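Local coordinates for protein putative histidinol-phosphate aminotransferase (PDB 3LY1) that binds pyridoxal 5'-phosphate and probably works as a transaminase, perhaps on histidinol phosphate, as a dimer of the aspartate aminotransferase-like fold, at residues Val42-Arg47 / Ile244-Val249; His215-Met220 / Asp250-Ser255; Ile81-Glu86 / Arg237-Glu242; Asn26-Ser31 / Ser259-Tyr264. All blocks are in the same frame, centred on the assembly; numbering follows the deposited sequence.

In the fold
Interactions 1 and 2 lie on consecutive turns of helix 246-255. They are joined by a salt bridge from Lys-44 NZ to Asp-250 OD2. Interaction 4 uses the next helix, 259-283, and its loop 26-31 packs on 215-220 of interaction 2. Interaction 3 stands apart, on helix 76-88 beside the central sheet. Interactions 1, 2 and 3 are buried, while interaction 4 is partly exposed at Tyr-264. Their chemistry differs. Interactions 1 and 4 rest on an aromatic ring under aliphatic and backbone atoms. Interaction 2 pairs a histidine with a serine, and interaction 3 sets an arginine on a carbonyl. All four touch the second subunit.

Interaction 1: residues Val42-Arg47 / Ile244-Val249; sequences VVKANR and INFSGV
The ring of Phe-246 points into the type I beta turn formed by Lys-44 to Arg-47. The contact joins the loop between helices 32-40 and 50-63 to the start of helix 246-255 at the subunit interface, next to Tyr-48, a pyridoxal phosphate-binding residue. Lys-44 and Phe-246 cross at about a right angle. CB of Lys-44 lies over one face, 4.1 Å from the centroid of the Phe-246 ring and 21° off the normal, a CH-pi contact. CG of Lys-44 is anti to the carbonyl carbon, and a bend at chi3 (-67°) takes the end out past the rim. Lys-44 NZ thus comes 3.5 Å from Phe-246 CE1. At the ring edge, in plane, Arg-47 O approaches Phe-246 CD2 at 3.4 Å. Ala-45 CB lies 3.9 Å from Phe-246 CB. CG2 of Val-42 meets OG of Ser-247 at 3.8 Å, and that OG is bonded to Ala-38 O. Asn-245 caps the helix: its OD1 accepts from Gly-248 N at 2.9 Å, with the donor above the carbonyl plane. Glu-25 of the second subunit forms a salt bridge with Arg-47. The contact is mainly packing on an aromatic ring, with polar atoms at its edge and rim. The charge of Lys-44 is paired in a salt bridge with Asp-250, one turn beyond Phe-246, so the aliphatic chain can lie on the ring while the ammonium keeps an ionic partner.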
# COMPACT_ATOMS: atom_id res chain seq x y z
N VAL A 42 13.23 -1.50 -11.77
CA VAL A 42 12.22 -2.38 -12.40
C VAL A 42 12.74 -3.81 -12.67
O VAL A 42 12.04 -4.79 -12.39
CB VAL A 42 11.60 -1.77 -13.67
CG1 VAL A 42 10.71 -2.79 -14.43
CG2 VAL A 42 10.82 -0.48 -13.32
N VAL A 43 13.98 -3.91 -13.14
CA VAL A 43 14.63 -5.21 -13.33
C VAL A 43 14.79 -5.98 -12.01
O VAL A 43 14.83 -7.21 -12.00
CB VAL A 43 15.98 -5.10 -14.09
CG1 VAL A 43 17.05 -4.45 -13.23
CG2 VAL A 43 16.43 -6.49 -14.59
N LYS A 44 14.85 -5.25 -10.89
CA LYS A 44 15.08 -5.86 -9.59
C LYS A 44 13.75 -6.26 -8.95
O LYS A 44 13.77 -7.00 -7.99
CB LYS A 44 15.82 -4.91 -8.64
CG LYS A 44 17.26 -4.55 -9.10
CD LYS A 44 18.05 -3.76 -8.00
CE LYS A 44 17.47 -2.37 -7.74
NZ LYS A 44 18.08 -1.62 -6.57
N ALA A 45 12.63 -5.81 -9.50
CA ALA A 45 11.32 -5.84 -8.80
C ALA A 45 10.54 -7.13 -8.96
O ALA A 45 9.33 -7.17 -8.64
CB ALA A 45 10.45 -4.59 -9.21
N ASN A 46 11.19 -8.17 -9.49
CA ASN A 46 10.73 -9.54 -9.27
C ASN A 46 10.92 -9.95 -7.82
O ASN A 46 10.29 -10.90 -7.37
CB ASN A 46 11.33 -10.57 -10.23
CG ASN A 46 12.85 -10.58 -10.23
OD1 ASN A 46 13.48 -9.54 -10.43
ND2 ASN A 46 13.44 -11.75 -10.04
N ARG A 47 11.76 -9.21 -7.10
CA ARG A 47 12.03 -9.47 -5.69
C ARG A 47 11.46 -8.35 -4.83
O ARG A 47 11.25 -7.25 -5.28
CB ARG A 47 13.53 -9.69 -5.48
CG ARG A 47 13.96 -10.97 -6.16
CD ARG A 47 15.30 -11.45 -5.78
NE ARG A 47 15.82 -12.44 -6.73
CZ ARG A 47 15.54 -13.74 -6.72
NH1 ARG A 47 14.73 -14.27 -5.80
NH2 ARG A 47 16.08 -14.53 -7.64
N ILE A 244 6.93 -1.46 0.71
CA ILE A 244 6.85 -0.37 -0.26
C ILE A 244 7.39 -0.91 -1.58
O ILE A 244 8.24 -1.80 -1.61
CB ILE A 244 7.65 0.87 0.27
CG1 ILE A 244 7.14 1.27 1.66
CG2 ILE A 244 7.47 2.08 -0.60
CD1 ILE A 244 5.63 1.58 1.68
N ASN A 245 6.92 -0.35 -2.68
CA ASN A 245 7.33 -0.81 -3.99
C ASN A 245 8.78 -0.42 -4.30
O ASN A 245 9.29 0.60 -3.80
CB ASN A 245 6.33 -0.36 -5.06
CG ASN A 245 6.62 1.00 -5.61
OD1 ASN A 245 7.44 1.16 -6.52
ND2 ASN A 245 5.94 1.99 -5.08
N PHE A 246 9.46 -1.27 -5.05
CA PHE A 246 10.90 -1.14 -5.30
C PHE A 246 11.28 0.18 -5.98
O PHE A 246 12.22 0.83 -5.57
CB PHE A 246 11.41 -2.30 -6.17
CG PHE A 246 12.70 -2.88 -5.71
CD1 PHE A 246 13.82 -2.07 -5.50
CD2 PHE A 246 12.84 -4.25 -5.57
CE1 PHE A 246 15.01 -2.63 -5.11
CE2 PHE A 246 14.04 -4.81 -5.19
CZ PHE A 246 15.12 -4.01 -4.94
N SER A 247 10.54 0.60 -6.99
CA SER A 247 10.88 1.84 -7.68
C SER A 247 10.69 3.03 -6.74
O SER A 247 11.52 3.92 -6.71
CB SER A 247 10.04 2.05 -8.94
OG SER A 247 10.28 0.99 -9.85
N GLY A 248 9.61 3.03 -5.97
CA GLY A 248 9.37 4.06 -5.00
C GLY A 248 10.43 4.15 -3.91
O GLY A 248 10.86 5.26 -3.58
N VAL A 249 10.86 3.00 -3.38
CA VAL A 249 11.87 2.97 -2.32
C VAL A 249 13.20 3.53 -2.86
O VAL A 249 13.84 4.38 -2.24
CB VAL A 249 12.10 1.55 -1.76
CG1 VAL A 249 13.33 1.52 -0.90
CG2 VAL A 249 10.85 1.07 -0.99

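Interaction 2: residues His215-Met220 / Asp250-Ser255; sequences HAMAGM and DAALAS. With EDO (1,2-ethanediol), chain H.
The hydroxyl of Ser-255 meets the ND1 edge of the His-215 ring in one short, nearly straight hydrogen bond. ND1 of His-215 is 2.6 Å from OG of Ser-255, at an angle of 176°, and either atom could be the donor. The torsions of both residues set this up. CG of His-215 is anti to the carbonyl carbon (chi1 -72°), the ring turn (chi2 -89°) places ND1, and OG of Ser-255 is anti to its backbone N. A water bridges the same two residues. It donates to His-215 O at 2.6 Å and lies 2.9 Å from Ser-255 OG. The other ring nitrogen, NE2 of His-215, is hydrogen-bonded to O2 of a 1,2-ethanediol at 3.3 Å, a molecule probably taken up from the crystallisation liquor. Next to the polar pair lies selenomethionine Met-217. Its CG is anti to the carbonyl carbon, and the chain runs on extended, then bends at chi3, which lays the methyl against the helix. CE of Met-217 is 3.8 Å from CB of Ala-251 and 3.7 Å from N of Ala-252. Small alanines thus let the selenomethionine lie close to the helix. Residues 215-220 lie in the loop between strand 205-210 and strand 223-226, just past Lys-213 of the pyridoxal phosphate pocket. Helix 246-255 lies against this loop, with helix 32-40 packed on Ala-251 and helix 50-63 on Ala-252.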
# COMPACT_ATOMS: atom_id res chain seq x y z
N HIS A 215 8.65 16.31 -3.26
CA HIS A 215 9.47 15.31 -3.94
C HIS A 215 8.84 14.83 -5.25
O HIS A 215 9.44 14.05 -5.96
CB HIS A 215 9.76 14.10 -3.02
CG HIS A 215 10.72 14.39 -1.90
ND1 HIS A 215 12.08 14.25 -2.04
CD2 HIS A 215 10.51 14.80 -0.62
CE1 HIS A 215 12.67 14.55 -0.90
NE2 HIS A 215 11.74 14.89 -0.02
N ALA A 216 7.62 15.25 -5.54
CA ALA A 216 7.01 14.99 -6.86
C ALA A 216 6.81 13.50 -7.20
O ALA A 216 6.91 13.12 -8.35
CB ALA A 216 7.84 15.69 -7.99
N MSE A 217 6.46 12.68 -6.21
CA MSE A 217 6.34 11.23 -6.43
C MSE A 217 4.96 10.68 -6.01
O MSE A 217 4.87 9.53 -5.55
CB MSE A 217 7.43 10.51 -5.63
CG MSE A 217 8.83 10.90 -5.99
SE MSE A 217 10.28 10.15 -4.77
CE MSE A 217 9.49 8.63 -4.47
N ALA A 218 3.90 11.47 -6.23
CA ALA A 218 2.55 11.05 -5.88
C ALA A 218 2.29 9.62 -6.36
O ALA A 218 1.85 8.82 -5.60
CB ALA A 218 1.47 12.02 -6.45
N GLY A 219 2.62 9.30 -7.61
CA GLY A 219 2.29 7.98 -8.15
C GLY A 219 3.21 6.86 -7.70
O GLY A 219 3.00 5.72 -8.08
N MSE A 220 4.23 7.17 -6.93
CA MSE A 220 5.16 6.18 -6.42
C MSE A 220 4.75 5.62 -5.04
O MSE A 220 5.25 4.57 -4.63
CB MSE A 220 6.56 6.76 -6.37
CG MSE A 220 7.14 7.04 -7.71
SE MSE A 220 7.95 5.43 -8.56
CE MSE A 220 6.37 4.81 -9.57
N ASP A 250 13.62 3.07 -4.03
CA ASP A 250 14.88 3.55 -4.62
C ASP A 250 14.75 5.01 -5.09
O ASP A 250 15.73 5.77 -5.05
CB ASP A 250 15.33 2.65 -5.78
CG ASP A 250 16.02 1.35 -5.33
OD1 ASP A 250 16.19 1.11 -4.11
OD2 ASP A 250 16.44 0.58 -6.23
N ALA A 251 13.56 5.42 -5.55
CA ALA A 251 13.39 6.83 -5.90
C ALA A 251 13.44 7.69 -4.64
O ALA A 251 14.03 8.76 -4.66
CB ALA A 251 12.15 7.05 -6.69
N ALA A 252 12.82 7.23 -3.55
CA ALA A 252 12.85 8.00 -2.29
C ALA A 252 14.28 8.13 -1.76
O ALA A 252 14.66 9.22 -1.32
CB ALA A 252 11.90 7.37 -1.21
N LEU A 253 15.05 7.06 -1.80
CA LEU A 253 16.44 7.12 -1.32
C LEU A 253 17.23 8.15 -2.11
O LEU A 253 17.98 8.93 -1.53
CB LEU A 253 17.13 5.77 -1.41
CG LEU A 253 16.76 4.71 -0.37
CD1 LEU A 253 17.30 3.34 -0.83
CD2 LEU A 253 17.24 5.06 1.04
N ALA A 254 17.05 8.17 -3.42
CA ALA A 254 17.76 9.11 -4.27
C ALA A 254 17.29 10.57 -4.05
O ALA A 254 18.12 11.49 -4.03
CB ALA A 254 17.62 8.71 -5.73
N SER A 255 15.98 10.78 -3.91
CA SER A 255 15.42 12.15 -3.80
C SER A 255 15.88 12.81 -2.49
O SER A 255 16.23 14.00 -2.46
CB SER A 255 13.89 12.14 -3.93
OG SER A 255 13.39 13.44 -4.15
C1 EDO H . 10.76 13.23 3.27
O1 EDO H . 9.94 14.16 3.98
C2 EDO H . 12.19 13.39 3.76
O2 EDO H . 12.77 14.49 3.07
O HOH W 1 11.97 13.70 -6.65

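Interaction 3: residues Ile81-Glu86 / Arg237-Glu242; sequences IRAAIE and RYVAGE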
# COMPACT_ATOMS: atom_id res chain seq x y z
N ILE A 81 -2.68 7.91 7.61
CA ILE A 81 -3.85 8.48 8.24
C ILE A 81 -4.78 7.36 8.68
O ILE A 81 -5.24 7.35 9.82
CB ILE A 81 -4.63 9.44 7.31
CG1 ILE A 81 -3.73 10.60 6.88
CG2 ILE A 81 -5.92 9.92 8.03
CD1 ILE A 81 -4.21 11.39 5.59
N ARG A 82 -5.02 6.41 7.78
CA ARG A 82 -5.82 5.22 8.10
C ARG A 82 -5.28 4.46 9.30
O ARG A 82 -6.01 4.21 10.25
CB ARG A 82 -5.98 4.28 6.89
CG ARG A 82 -7.00 3.15 7.21
CD ARG A 82 -7.05 2.04 6.14
NE ARG A 82 -5.71 1.55 5.88
CZ ARG A 82 -5.02 0.77 6.69
NH1 ARG A 82 -5.51 0.33 7.86
NH2 ARG A 82 -3.80 0.45 6.35
N ALA A 83 -4.00 4.14 9.29
CA ALA A 83 -3.40 3.37 10.36
C ALA A 83 -3.42 4.10 11.70
O ALA A 83 -3.70 3.47 12.74
CB ALA A 83 -1.97 2.98 10.00
N ALA A 84 -3.16 5.41 11.67
CA ALA A 84 -3.20 6.24 12.85
C ALA A 84 -4.59 6.21 13.45
O ALA A 84 -4.73 6.00 14.65
CB ALA A 84 -2.75 7.68 12.56
N ILE A 85 -5.62 6.38 12.63
CA ILE A 85 -7.01 6.38 13.12
C ILE A 85 -7.40 4.98 13.64
O ILE A 85 -7.98 4.84 14.73
CB ILE A 85 -8.02 6.84 12.03
CG1 ILE A 85 -7.74 8.29 11.57
CG2 ILE A 85 -9.50 6.66 12.51
CD1 ILE A 85 -7.99 9.33 12.60
N GLU A 86 -7.06 3.94 12.89
CA GLU A 86 -7.42 2.58 13.34
C GLU A 86 -6.75 2.23 14.67
O GLU A 86 -7.34 1.56 15.55
CB GLU A 86 -7.10 1.53 12.23
CG GLU A 86 -8.10 1.56 11.05
CD GLU A 86 -7.89 0.40 10.07
OE1 GLU A 86 -7.31 -0.62 10.47
OE2 GLU A 86 -8.29 0.52 8.90
N ARG A 237 0.36 -2.41 13.51
CA ARG A 237 -0.57 -3.52 13.55
C ARG A 237 -1.72 -3.33 12.53
O ARG A 237 -2.46 -4.27 12.28
CB ARG A 237 -1.06 -3.72 15.00
CG ARG A 237 0.08 -4.23 15.94
CD ARG A 237 -0.14 -3.94 17.43
NE ARG A 237 -1.22 -4.72 18.01
CZ ARG A 237 -1.12 -5.96 18.47
NH1 ARG A 237 0.04 -6.61 18.42
NH2 ARG A 237 -2.20 -6.56 18.96
N TYR A 238 -1.82 -2.15 11.91
CA TYR A 238 -2.89 -1.81 10.97
C TYR A 238 -2.43 -1.57 9.55
O TYR A 238 -3.20 -1.08 8.71
CB TYR A 238 -3.74 -0.66 11.52
CG TYR A 238 -4.31 -1.07 12.83
CD1 TYR A 238 -5.43 -1.88 12.90
CD2 TYR A 238 -3.69 -0.73 14.01
CE1 TYR A 238 -5.93 -2.32 14.12
CE2 TYR A 238 -4.18 -1.18 15.22
CZ TYR A 238 -5.28 -1.96 15.25
OH TYR A 238 -5.76 -2.38 16.47
N VAL A 239 -1.19 -1.98 9.27
CA VAL A 239 -0.66 -2.07 7.90
C VAL A 239 -0.07 -3.48 7.75
O VAL A 239 0.18 -4.16 8.76
CB VAL A 239 0.40 -0.99 7.57
CG1 VAL A 239 -0.22 0.40 7.65
CG2 VAL A 239 1.62 -1.12 8.48
N ALA A 240 0.07 -3.93 6.51
CA ALA A 240 0.58 -5.28 6.24
C ALA A 240 2.10 -5.18 6.05
O ALA A 240 2.67 -5.33 4.95
CB ALA A 240 -0.13 -5.92 5.03
N GLY A 241 2.75 -4.89 7.15
CA GLY A 241 4.17 -4.68 7.17
C GLY A 241 4.56 -3.42 6.44
O GLY A 241 3.72 -2.55 6.13
N GLU A 242 5.86 -3.29 6.23
CA GLU A 242 6.41 -2.20 5.45
C GLU A 242 6.93 -2.83 4.17
O GLU A 242 8.04 -3.35 4.13
CB GLU A 242 7.53 -1.50 6.23
CG GLU A 242 7.02 -0.73 7.45
CD GLU A 242 8.13 -0.25 8.37
OE1 GLU A 242 8.66 -1.10 9.14
OE2 GLU A 242 8.50 0.96 8.30
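Helix 76-88 of the pyridoxal phosphate-binding domain packs here on the loop that follows helix 229-235. The helix lies on the central mixed sheet, and its Ile-81 touches the cofactor. The next residue, Arg-82, reaches across to the loop. CG of Arg-82 is anti to the backbone N (chi1 -171°), and a bend at chi3 (52°) turns the guanidinium toward Tyr-238. It grips a single carbonyl end-on: NH1 of Arg-82 lies 2.8 Å from Tyr-238 O, and NH2 lies 2.9 Å from the same oxygen. The oxygen lies in the guanidinium plane, and both nitrogens lie in the carbonyl plane. NH1 also forms a salt bridge to Glu-86 OE2, 3.0 Å away, one turn further on the same helix. NE of Arg-82 forms a salt bridge with Glu-79, so two carboxylates and a carbonyl fix the group. Glu-86 also packs on the Tyr-238 ring. Its CB lies 4.2 Å from the centroid of the Tyr-238 ring in an off-centre CH-pi contact, while OE1 of Glu-86 comes 3.3 Å from Tyr-238 CD1. The carboxylate and ring planes are 78° apart. Beside the arginine, CB of Ala-83 meets CG1 of Val-239 at 3.9 Å. The second subunit comes close: its Arg-82 and Glu-86 face their own counterparts, and its Glu-79 accepts from Ala-240 N. The guanidinium thus spends two donors on one neutral oxygen, while its charge is probably balanced mainly by Glu-79 and Glu-86. Such balancing would ease the approach of like charges where the subunits meet.

Interaction 4: residues Asn26-Ser31 / Ser259-Tyr264; sequences NPLGMS and SAFITY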
# COMPACT_ATOMS: atom_id res chain seq x y z
N ASN A 26 2.74 17.75 -7.95
CA ASN A 26 3.84 18.59 -8.36
C ASN A 26 3.86 18.49 -9.88
O ASN A 26 3.78 17.36 -10.38
CB ASN A 26 5.15 18.06 -7.78
CG ASN A 26 6.30 19.04 -7.88
OD1 ASN A 26 6.53 19.66 -8.93
ND2 ASN A 26 7.06 19.14 -6.79
N PRO A 27 3.86 19.64 -10.61
CA PRO A 27 3.80 19.68 -12.08
C PRO A 27 5.15 19.41 -12.74
O PRO A 27 5.22 19.20 -13.96
CB PRO A 27 3.35 21.12 -12.38
CG PRO A 27 3.97 21.91 -11.25
CD PRO A 27 3.83 21.00 -10.04
N LEU A 28 6.19 19.41 -11.91
CA LEU A 28 7.49 18.99 -12.30
C LEU A 28 7.60 17.47 -12.31
O LEU A 28 7.01 16.78 -11.47
CB LEU A 28 8.52 19.54 -11.32
CG LEU A 28 8.63 21.06 -11.25
CD1 LEU A 28 9.75 21.44 -10.29
CD2 LEU A 28 8.88 21.59 -12.65
N GLY A 29 8.38 16.94 -13.24
CA GLY A 29 8.78 15.56 -13.10
C GLY A 29 9.39 15.42 -11.72
O GLY A 29 9.83 16.40 -11.12
N MSE A 30 9.39 14.20 -11.21
CA MSE A 30 10.32 13.78 -10.19
C MSE A 30 11.78 14.19 -10.52
O MSE A 30 12.15 14.33 -11.68
CB MSE A 30 10.25 12.25 -10.22
CG MSE A 30 10.67 11.52 -9.04
SE MSE A 30 10.43 9.61 -9.46
CE MSE A 30 8.55 9.71 -9.93
N SER A 31 12.62 14.36 -9.50
CA SER A 31 14.09 14.51 -9.69
C SER A 31 14.66 13.56 -10.76
O SER A 31 14.29 12.39 -10.80
CB SER A 31 14.78 14.20 -8.35
OG SER A 31 16.18 13.96 -8.48
N SER A 259 19.33 17.42 -3.10
CA SER A 259 18.90 18.65 -2.43
C SER A 259 18.67 19.80 -3.44
O SER A 259 17.85 20.68 -3.20
CB SER A 259 19.92 19.02 -1.36
OG SER A 259 21.18 19.32 -1.94
N ALA A 260 19.41 19.78 -4.54
CA ALA A 260 19.28 20.80 -5.58
C ALA A 260 17.86 20.75 -6.17
O ALA A 260 17.22 21.80 -6.39
CB ALA A 260 20.32 20.59 -6.66
N PHE A 261 17.35 19.54 -6.41
CA PHE A 261 16.00 19.40 -6.94
C PHE A 261 14.95 19.95 -5.97
O PHE A 261 14.03 20.62 -6.40
CB PHE A 261 15.64 17.96 -7.33
CG PHE A 261 14.21 17.81 -7.75
CD1 PHE A 261 13.82 18.13 -9.03
CD2 PHE A 261 13.23 17.40 -6.84
CE1 PHE A 261 12.48 18.01 -9.42
CE2 PHE A 261 11.92 17.28 -7.21
CZ PHE A 261 11.54 17.59 -8.51
N ILE A 262 15.08 19.68 -4.68
CA ILE A 262 14.08 20.11 -3.68
C ILE A 262 14.00 21.65 -3.66
O ILE A 262 12.92 22.27 -3.71
CB ILE A 262 14.41 19.52 -2.29
CG1 ILE A 262 14.29 17.99 -2.37
CG2 ILE A 262 13.52 20.08 -1.18
CD1 ILE A 262 12.82 17.49 -2.61
N THR A 263 15.18 22.27 -3.68
CA THR A 263 15.26 23.73 -3.82
C THR A 263 14.54 24.25 -5.06
O THR A 263 13.79 25.21 -4.97
CB THR A 263 16.73 24.17 -3.84
OG1 THR A 263 17.30 23.84 -2.57
CG2 THR A 263 16.86 25.69 -4.12
N TYR A 264 14.78 23.60 -6.20
CA TYR A 264 14.13 23.98 -7.46
C TYR A 264 12.59 23.77 -7.42
O TYR A 264 11.83 24.60 -7.93
CB TYR A 264 14.76 23.17 -8.62
CG TYR A 264 14.03 23.25 -9.94
CD1 TYR A 264 13.87 24.47 -10.60
CD2 TYR A 264 13.53 22.11 -10.55
CE1 TYR A 264 13.18 24.55 -11.82
CE2 TYR A 264 12.85 22.17 -11.77
CZ TYR A 264 12.67 23.39 -12.39
OH TYR A 264 11.99 23.44 -13.59
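Asn-26 ND2 is held by two acceptors outside the two segments, Ser-265 OG and Lys-213 O. OD1 of the same amide accepts from Leu-28 N at 3.0 Å, in the carbonyl plane and on a lone pair. This bond closes an Asx turn, so the asparagine shapes the loop of 26-31 while tying it to the cofactor lysine region. The loop leads into helix 32-40 and runs beside the first turns of helix 259-283. Ser-31 is at the N-cap of helix 32-40. Its OG caps Ala-34 N only weakly and is held mainly by Asp-258, which in turn accepts from Phe-261 N. Phe-261 is the main partner of the loop. Its CG is anti to the backbone N (chi1 175°), which sends the ring out to the loop backbone. Over one face lies Ser-31, whose CB is 4.0 Å from the centroid of the Phe-261 ring in a CH-pi contact, 23° off the normal. The backbone N of Ser-31 lies over the same face, near the rim, 3.5 Å from Phe-261 CZ. Gly-29 O comes 3.3 Å from Phe-261 CZ, obliquely. Leu-28 forms the outer part of the contact. Its extended chi2 (-177°) lets both methyls reach the Tyr-264 side chain. The second subunit lies next to the loop as well: its Asn-46 donates to Asn-26 O. At the exposed end, CD1 of Leu-28 is 3.5 Å from Tyr-264 CE2, and CD2 of Leu-28 is 3.7 Å from Tyr-264 OH.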